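PDB 4NPR: xyloglucan-specific endo-beta-1,4-glucanase GH12 from Aspergillus niveus, which probably hydrolyses internal beta-1,4-glucosidic linkages of the plant cell-wall polysaccharide xyloglucan, with retention of configuration at the anomeric carbon. Local coordinates for residues 43-48 and 54-59; 171-176 and 180-185. All coordinates share one frame; numbering follows the deposited sequence.

Interaction 1 is a small, buried, mostly polar contact: a side-chain amide from the loop 43-48 bonds to strand 53-64, which belongs to the six-stranded antiparallel sheet of the jelly roll. Interaction 2 is a larger, partly buried one, in which 171-176 and 180-185 pair as neighbouring strands of the other, nine-stranded sheet. The two share no element and do not touch; the centres of interactions 1 and 2 lie about 24 Å apart. Backbone-to-backbone bonds hold the hairpin of interaction 2, with leucine methyls lying on aromatic rings, whereas in interaction 1 both hydrogen bonds across the contact start or end on Asn-43, and a single leucine supplies the apolar part.

Interaction 1. Residues 43-48 and 54-59; sequences NNLWGQ and GSQCTT
One side-chain amide, that of Asn-43, makes both hydrogen bonds between the loop and the strand, using its two ends on residues two apart. Its OD1 takes the hydroxyl hydrogen of Thr-58, OG1 to OD1 2.7 Å, while its ND2 gives a hydrogen to the carbonyl O of Gln-56 at 3.2 Å. The second bond is nearly straight, 165° at the hydrogen, and the acceptor lies in the amide plane of Asn-43. Relative to the carbonyl plane of Gln-56, however, the nitrogen sits above, 37° out of it. With CG anti to the backbone N (chi1 -157°), the amide of Asn-43 extends to the strand and runs past the Thr-58 side chain in the opposite direction. Both of its ends are gripped, which fixes the amide flip, and ND2 has a further acceptor in Asp-29 O.

Leu-45 adds the apolar part: its CD2 lies against the stem and amide of Gln-56, 3.9 Å from CB and 3.6 Å from OE1. The chain of Gln-56 is extended, and its buried amide is satisfied beyond the loop, OE1 by Ser-85 and Trp-76, NE2 by Thr-72. Here the loop that follows strand 39-42 of one jelly-roll sheet comes back onto strand 53-64 of the other, so the contact bridges the two layers of the beta-sandwich. Leu-45 is the centre of an inverse gamma turn and also begins a type I turn, closed by Gln-48 N to Leu-45 O at 3.0 Å. Cys-57, between the two residues bonded to Asn-43, points its side chain away from the loop and forms a disulfide with Cys-28. The hydroxyl of Thr-58 is also hydrogen-bonded to that of Thr-72 on strand 67-77.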
ATOM      1  N   ASN A  43       0.991   1.013 -12.715  1.00 11.79           N
ATOM      2  CA  ASN A  43      -0.302   1.673 -12.844  1.00 12.26           C
ATOM      3  C   ASN A  43      -1.381   0.711 -12.275  1.00 12.91           C
ATOM      4  O   ASN A  43      -2.188   1.105 -11.410  1.00 14.32           O
ATOM      5  CB  ASN A  43      -0.544   2.009 -14.333  1.00 12.01           C
ATOM      6  CG  ASN A  43      -1.522   3.135 -14.558  1.00 11.31           C
ATOM      7  OD1 ASN A  43      -1.632   4.062 -13.791  1.00 10.91           O
ATOM      8  ND2 ASN A  43      -2.204   3.067 -15.662  1.00 11.76           N
ATOM      9  N   ASN A  44      -1.376  -0.547 -12.727  1.00 12.83           N
ATOM     10  CA  ASN A  44      -2.123  -1.629 -12.055  1.00 12.40           C
ATOM     11  C   ASN A  44      -3.611  -1.273 -11.856  1.00 12.57           C
ATOM     12  O   ASN A  44      -4.109  -1.164 -10.748  1.00 12.83           O
ATOM     13  CB  ASN A  44      -1.411  -1.962 -10.735  1.00 11.89           C
ATOM     14  CG  ASN A  44      -2.038  -3.124  -9.969  1.00 11.44           C
ATOM     15  OD1 ASN A  44      -2.612  -4.023 -10.533  1.00 10.96           O
ATOM     16  ND2 ASN A  44      -1.898  -3.096  -8.656  1.00 11.48           N
ATOM     17  N   LEU A  45      -4.311  -1.112 -12.966  1.00 12.86           N
ATOM     18  CA  LEU A  45      -5.716  -0.761 -12.951  1.00 13.23           C
ATOM     19  C   LEU A  45      -6.604  -2.017 -12.818  1.00 13.06           C
ATOM     20  O   LEU A  45      -7.609  -2.173 -13.489  1.00 12.61           O
ATOM     21  CB  LEU A  45      -6.049  -0.006 -14.239  1.00 13.41           C
ATOM     22  CG  LEU A  45      -5.207   1.233 -14.523  1.00 13.86           C
ATOM     23  CD1 LEU A  45      -5.795   2.060 -15.658  1.00 13.69           C
ATOM     24  CD2 LEU A  45      -5.162   2.078 -13.265  1.00 14.32           C
ATOM     25  N   TRP A  46      -6.232  -2.914 -11.923  1.00 13.60           N
ATOM     26  CA  TRP A  46      -6.889  -4.217 -11.855  1.00 13.08           C
ATOM     27  C   TRP A  46      -8.425  -4.127 -11.722  1.00 13.48           C
ATOM     28  O   TRP A  46      -9.131  -5.037 -12.127  1.00 13.43           O
ATOM     29  CB  TRP A  46      -6.277  -5.036 -10.722  1.00 12.83           C
ATOM     30  CG  TRP A  46      -6.542  -4.544  -9.350  1.00 12.99           C
ATOM     31  CD1 TRP A  46      -5.720  -3.761  -8.598  1.00 13.35           C
ATOM     32  CD2 TRP A  46      -7.701  -4.803  -8.532  1.00 12.42           C
ATOM     33  NE1 TRP A  46      -6.293  -3.518  -7.361  1.00 12.85           N
ATOM     34  CE2 TRP A  46      -7.506  -4.141  -7.305  1.00 12.19           C
ATOM     35  CE3 TRP A  46      -8.873  -5.525  -8.722  1.00 12.30           C
ATOM     36  CZ2 TRP A  46      -8.420  -4.198  -6.272  1.00 12.02           C
ATOM     37  CZ3 TRP A  46      -9.786  -5.590  -7.688  1.00 12.06           C
ATOM     38  CH2 TRP A  46      -9.551  -4.929  -6.473  1.00 12.12           C
ATOM     39  N   GLY A  47      -8.938  -3.014 -11.199  1.00 13.57           N
ATOM     40  CA  GLY A  47     -10.312  -2.929 -10.860  1.00 13.78           C
ATOM     41  C   GLY A  47     -11.095  -2.030 -11.757  1.00 15.02           C
ATOM     42  O   GLY A  47     -12.214  -1.673 -11.373  1.00 16.29           O
ATOM     43  N   GLN A  48     -10.523  -1.641 -12.913  1.00 15.97           N
ATOM     44  CA  GLN A  48     -11.208  -0.850 -13.968  1.00 16.44           C
ATOM     45  C   GLN A  48     -12.603  -1.289 -14.253  1.00 17.08           C
ATOM     46  O   GLN A  48     -13.456  -0.460 -14.502  1.00 18.59           O
ATOM     47  CB  GLN A  48     -10.588  -1.087 -15.343  1.00 17.31           C
ATOM     48  CG  GLN A  48      -9.313  -0.374 -15.669  1.00 18.44           C
ATOM     49  CD  GLN A  48      -9.093  -0.250 -17.158  1.00 19.47           C
ATOM     50  OE1 GLN A  48      -9.260  -1.210 -17.905  1.00 18.52           O
ATOM     51  NE2 GLN A  48      -8.697   0.962 -17.600  1.00 21.59           N
ATOM     52  N   GLY A  54     -14.088   6.457 -16.162  1.00 21.18           N
ATOM     53  CA  GLY A  54     -12.830   6.959 -15.586  1.00 19.88           C
ATOM     54  C   GLY A  54     -11.553   6.466 -16.257  1.00 19.28           C
ATOM     55  O   GLY A  54     -11.578   5.637 -17.158  1.00 18.68           O
ATOM     56  N   SER A  55     -10.416   6.978 -15.808  1.00 17.65           N
ATOM     57  CA  SER A  55      -9.142   6.444 -16.248  1.00 17.33           C
ATOM     58  C   SER A  55      -8.076   6.897 -15.271  1.00 16.87           C
ATOM     59  O   SER A  55      -8.389   7.577 -14.293  1.00 17.61           O
ATOM     60  CB  SER A  55      -8.818   6.849 -17.694  1.00 18.13           C
ATOM     61  OG  SER A  55      -8.733   8.266 -17.894  1.00 19.59           O
ATOM     62  N   GLN A  56      -6.835   6.503 -15.508  1.00 15.63           N
ATOM     63  CA  GLN A  56      -5.762   6.819 -14.593  1.00 15.46           C
ATOM     64  C   GLN A  56      -4.425   6.627 -15.257  1.00 15.79           C
ATOM     65  O   GLN A  56      -4.225   5.601 -15.873  1.00 13.93           O
ATOM     66  CB  GLN A  56      -5.836   5.895 -13.373  1.00 14.77           C
ATOM     67  CG  GLN A  56      -4.629   5.901 -12.440  1.00 13.44           C
ATOM     68  CD  GLN A  56      -4.960   5.209 -11.149  1.00 13.45           C
ATOM     69  OE1 GLN A  56      -6.081   4.693 -10.982  1.00 12.41           O
ATOM     70  NE2 GLN A  56      -3.997   5.189 -10.206  1.00 13.72           N
ATOM     71  N   CYS A  57      -3.537   7.616 -15.063  1.00 18.22           N
ATOM     72  CA  CYS A  57      -2.149   7.633 -15.558  1.00 21.52           C
ATOM     73  C   CYS A  57      -1.166   7.853 -14.427  1.00 20.07           C
ATOM     74  O   CYS A  57      -1.372   8.674 -13.529  1.00 19.87           O
ATOM     75  CB  CYS A  57      -1.934   8.758 -16.576  1.00 26.00           C
ATOM     76  SG  CYS A  57      -3.092   8.687 -17.966  1.00 38.22           S
ATOM     77  N   THR A  58      -0.071   7.122 -14.493  1.00 19.20           N
ATOM     78  CA  THR A  58       0.947   7.138 -13.459  1.00 18.02           C
ATOM     79  C   THR A  58       2.225   7.715 -14.049  1.00 17.88           C
ATOM     80  O   THR A  58       2.558   7.463 -15.205  1.00 17.73           O
ATOM     81  CB  THR A  58       1.122   5.703 -12.926  1.00 17.20           C
ATOM     82  OG1 THR A  58      -0.001   5.388 -12.121  1.00 15.83           O
ATOM     83  CG2 THR A  58       2.348   5.538 -12.072  1.00 17.85           C
ATOM     84  N   THR A  59       2.963   8.498 -13.270  1.00 18.97           N
ATOM     85  CA  THR A  59       4.206   9.117 -13.796  1.00 18.04           C
ATOM     86  C   THR A  59       5.383   8.937 -12.876  1.00 17.72           C
ATOM     87  O   THR A  59       5.357   9.309 -11.737  1.00 17.64           O
ATOM     88  CB  THR A  59       4.019  10.636 -14.040  1.00 18.49           C
ATOM     89  OG1 THR A  59       2.943  10.852 -14.970  1.00 17.89           O
ATOM     90  CG2 THR A  59       5.336  11.312 -14.571  1.00 17.67           C
TER

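Interaction 2. Residues 171-176 and 180-185; sequences LYLGPN and QVYSFV
A leucine methyl lies over one face of each of two aromatic rings: Leu-171 CD1 sits almost exactly on the normal of the Phe-184 ring, 3.8 Å from its centroid, and Leu-173 CD1 lies over Tyr-182, 3.7 Å from that centroid and shifted toward the rim. Both are CH-pi contacts. At the third ring, the carbonyl O of Ser-183 approaches the rim of Tyr-172, close to the ring plane, and Tyr-172 CE2 reaches Val-185 CG2 at 3.6 Å, the two side chains crossing at a slant. Leu-173 has CG anti to its backbone N (chi1 171°), which lays it alongside Tyr-182, the two side chains running in one direction.

These residues belong to a beta hairpin of the jelly roll, strands 167-176 and 179-186, adjacent antiparallel strands near one edge of the nine-stranded sheet. Tyr-172 with Ser-183 and Gly-174 with Val-181 are its hydrogen-bonded pairs, Ser-183 N to Tyr-172 O measuring 2.8 Å and Val-181 N to Gly-174 O 2.7 Å. Leu-171 with Phe-184 and Leu-173 with Tyr-182 are non-hydrogen-bonded pairs, and their side chains share one face of the sheet. Helix 198-207 packs on that face, with Tyr-203 touching Leu-171 and Phe-184, and Phe-200 meeting the Phe-184 ring edge-to-face. On the face of Val-181 and Ser-183, both side chains touch Met-140 of strand 137-146.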
ATOM      1  N   LEU A 171      -7.073  -1.428  14.019  1.00 12.06           N
ATOM      2  CA  LEU A 171      -6.658  -2.654  13.343  1.00 11.96           C
ATOM      3  C   LEU A 171      -7.852  -3.503  12.916  1.00 11.11           C
ATOM      4  O   LEU A 171      -8.684  -3.831  13.724  1.00 10.28           O
ATOM      5  CB  LEU A 171      -5.744  -3.492  14.246  1.00 12.66           C
ATOM      6  CG  LEU A 171      -5.315  -4.842  13.608  1.00 13.28           C
ATOM      7  CD1 LEU A 171      -4.636  -4.588  12.270  1.00 13.60           C
ATOM      8  CD2 LEU A 171      -4.395  -5.675  14.503  1.00 13.33           C
ATOM      9  N   TYR A 172      -7.841  -3.928  11.654  1.00 10.87           N
ATOM     10  CA  TYR A 172      -8.868  -4.730  11.057  1.00 10.79           C
ATOM     11  C   TYR A 172      -8.330  -6.053  10.559  1.00 10.90           C
ATOM     12  O   TYR A 172      -7.186  -6.148  10.126  1.00 10.74           O
ATOM     13  CB  TYR A 172      -9.450  -3.962   9.879  1.00 11.16           C
ATOM     14  CG  TYR A 172     -10.036  -2.674  10.326  1.00 11.33           C
ATOM     15  CD1 TYR A 172     -11.338  -2.624  10.782  1.00 11.35           C
ATOM     16  CD2 TYR A 172      -9.278  -1.539  10.363  1.00 11.52           C
ATOM     17  CE1 TYR A 172     -11.895  -1.458  11.250  1.00 12.10           C
ATOM     18  CE2 TYR A 172      -9.798  -0.360  10.836  1.00 12.26           C
ATOM     19  CZ  TYR A 172     -11.119  -0.299  11.276  1.00 12.76           C
ATOM     20  OH  TYR A 172     -11.649   0.921  11.779  1.00 13.24           O
ATOM     21  N   LEU A 173      -9.184  -7.063  10.563  1.00 10.94           N
ATOM     22  CA  LEU A 173      -8.850  -8.342   9.995  1.00 11.41           C
ATOM     23  C   LEU A 173      -9.998  -8.954   9.197  1.00 11.25           C
ATOM     24  O   LEU A 173     -11.145  -8.983   9.640  1.00 11.85           O
ATOM     25  CB  LEU A 173      -8.474  -9.284  11.118  1.00 12.25           C
ATOM     26  CG  LEU A 173      -8.276 -10.783  10.814  1.00 12.51           C
ATOM     27  CD1 LEU A 173      -7.133 -10.958   9.833  1.00 12.48           C
ATOM     28  CD2 LEU A 173      -8.010 -11.489  12.131  1.00 12.75           C
ATOM     29  N   GLY A 174      -9.680  -9.507   8.043  1.00 11.35           N
ATOM     30  CA  GLY A 174     -10.682 -10.187   7.226  1.00 11.45           C
ATOM     31  C   GLY A 174     -10.025 -10.902   6.080  1.00 11.62           C
ATOM     32  O   GLY A 174      -8.886 -10.610   5.732  1.00 12.12           O
ATOM     33  N   PRO A 175     -10.726 -11.851   5.484  1.00 11.91           N
ATOM     34  CA  PRO A 175     -10.191 -12.510   4.303  1.00 12.43           C
ATOM     35  C   PRO A 175     -10.504 -11.758   3.001  1.00 13.13           C
ATOM     36  O   PRO A 175     -11.517 -11.053   2.921  1.00 13.53           O
ATOM     37  CB  PRO A 175     -10.954 -13.836   4.298  1.00 12.33           C
ATOM     38  CG  PRO A 175     -12.316 -13.453   4.850  1.00 12.12           C
ATOM     39  CD  PRO A 175     -11.991 -12.456   5.939  1.00 11.86           C
ATOM     40  N   ASN A 176      -9.649 -11.939   1.993  1.00 13.75           N
ATOM     41  CA  ASN A 176      -9.880 -11.445   0.642  1.00 14.17           C
ATOM     42  C   ASN A 176      -9.010 -12.294  -0.247  1.00 15.29           C
ATOM     43  O   ASN A 176      -7.926 -12.758   0.171  1.00 17.57           O
ATOM     44  CB  ASN A 176      -9.490  -9.986   0.544  1.00 14.49           C
ATOM     45  CG  ASN A 176      -9.930  -9.310  -0.745  1.00 15.18           C
ATOM     46  OD1 ASN A 176     -10.878  -9.708  -1.406  1.00 15.17           O
ATOM     47  ND2 ASN A 176      -9.210  -8.253  -1.106  1.00 16.17           N
ATOM     48  N   GLN A 180      -5.554 -13.974   4.295  1.00 16.87           N
ATOM     49  CA  GLN A 180      -6.071 -13.174   5.412  1.00 16.60           C
ATOM     50  C   GLN A 180      -5.393 -11.758   5.398  1.00 15.54           C
ATOM     51  O   GLN A 180      -4.189 -11.637   5.211  1.00 15.22           O
ATOM     52  CB  GLN A 180      -5.822 -13.901   6.732  1.00 16.90           C
ATOM     53  CG  GLN A 180      -6.278 -15.373   6.768  1.00 16.86           C
ATOM     54  CD  GLN A 180      -7.771 -15.552   6.529  1.00 17.88           C
ATOM     55  OE1 GLN A 180      -8.614 -14.819   7.086  1.00 17.26           O
ATOM     56  NE2 GLN A 180      -8.119 -16.538   5.680  1.00 18.79           N
ATOM     57  N   VAL A 181      -6.173 -10.698   5.574  1.00 14.57           N
ATOM     58  CA  VAL A 181      -5.644  -9.337   5.483  1.00 14.26           C
ATOM     59  C   VAL A 181      -5.806  -8.662   6.812  1.00 13.75           C
ATOM     60  O   VAL A 181      -6.925  -8.511   7.267  1.00 13.15           O
ATOM     61  CB  VAL A 181      -6.370  -8.494   4.382  1.00 14.19           C
ATOM     62  CG1 VAL A 181      -5.807  -7.084   4.291  1.00 13.20           C
ATOM     63  CG2 VAL A 181      -6.272  -9.193   3.022  1.00 13.81           C
ATOM     64  N   TYR A 182      -4.674  -8.288   7.416  1.00 14.25           N
ATOM     65  CA  TYR A 182      -4.609  -7.351   8.526  1.00 14.15           C
ATOM     66  C   TYR A 182      -4.397  -5.959   7.979  1.00 13.59           C
ATOM     67  O   TYR A 182      -3.484  -5.754   7.203  1.00 12.61           O
ATOM     68  CB  TYR A 182      -3.439  -7.659   9.405  1.00 16.25           C
ATOM     69  CG  TYR A 182      -3.606  -8.899  10.275  1.00 18.41           C
ATOM     70  CD1 TYR A 182      -4.430  -8.875  11.416  1.00 19.86           C
ATOM     71  CD2 TYR A 182      -2.926 -10.064   9.985  1.00 20.01           C
ATOM     72  CE1 TYR A 182      -4.617 -10.006  12.192  1.00 20.38           C
ATOM     73  CE2 TYR A 182      -3.072 -11.191  10.787  1.00 21.72           C
ATOM     74  CZ  TYR A 182      -3.929 -11.157  11.870  1.00 20.86           C
ATOM     75  OH  TYR A 182      -4.069 -12.279  12.623  1.00 21.22           O
ATOM     76  N   SER A 183      -5.242  -5.002   8.403  1.00 12.91           N
ATOM     77  CA  SER A 183      -5.144  -3.610   7.976  1.00 11.74           C
ATOM     78  C   SER A 183      -5.032  -2.652   9.151  1.00 11.20           C
ATOM     79  O   SER A 183      -5.922  -2.591   9.985  1.00 10.24           O
ATOM     80  CB  SER A 183      -6.347  -3.215   7.129  1.00 11.45           C
ATOM     81  OG  SER A 183      -6.298  -3.846   5.875  1.00 11.02           O
ATOM     82  N   PHE A 184      -3.917  -1.910   9.184  1.00 10.73           N
ATOM     83  CA  PHE A 184      -3.667  -0.922  10.206  1.00 10.74           C
ATOM     84  C   PHE A 184      -4.105   0.382   9.584  1.00 11.16           C
ATOM     85  O   PHE A 184      -3.565   0.804   8.577  1.00 11.58           O
ATOM     86  CB  PHE A 184      -2.181  -0.855  10.559  1.00 10.35           C
ATOM     87  CG  PHE A 184      -1.660  -2.088  11.233  1.00  9.87           C
ATOM     88  CD1 PHE A 184      -1.369  -3.217  10.507  1.00  9.70           C
ATOM     89  CD2 PHE A 184      -1.436  -2.106  12.600  1.00  9.70           C
ATOM     90  CE1 PHE A 184      -0.893  -4.346  11.131  1.00  9.64           C
ATOM     91  CE2 PHE A 184      -0.956  -3.227  13.232  1.00  9.23           C
ATOM     92  CZ  PHE A 184      -0.688  -4.346  12.492  1.00  9.60           C
ATOM     93  N   VAL A 185      -5.104   1.009  10.163  1.00 11.37           N
ATOM     94  CA  VAL A 185      -5.642   2.221   9.604  1.00 11.80           C
ATOM     95  C   VAL A 185      -5.409   3.348  10.591  1.00 12.68           C
ATOM     96  O   VAL A 185      -5.969   3.336  11.721  1.00 12.31           O
ATOM     97  CB  VAL A 185      -7.145   2.086   9.350  1.00 11.87           C
ATOM     98  CG1 VAL A 185      -7.687   3.415   8.812  1.00 12.07           C
ATOM     99  CG2 VAL A 185      -7.438   0.922   8.388  1.00 11.44           C
TER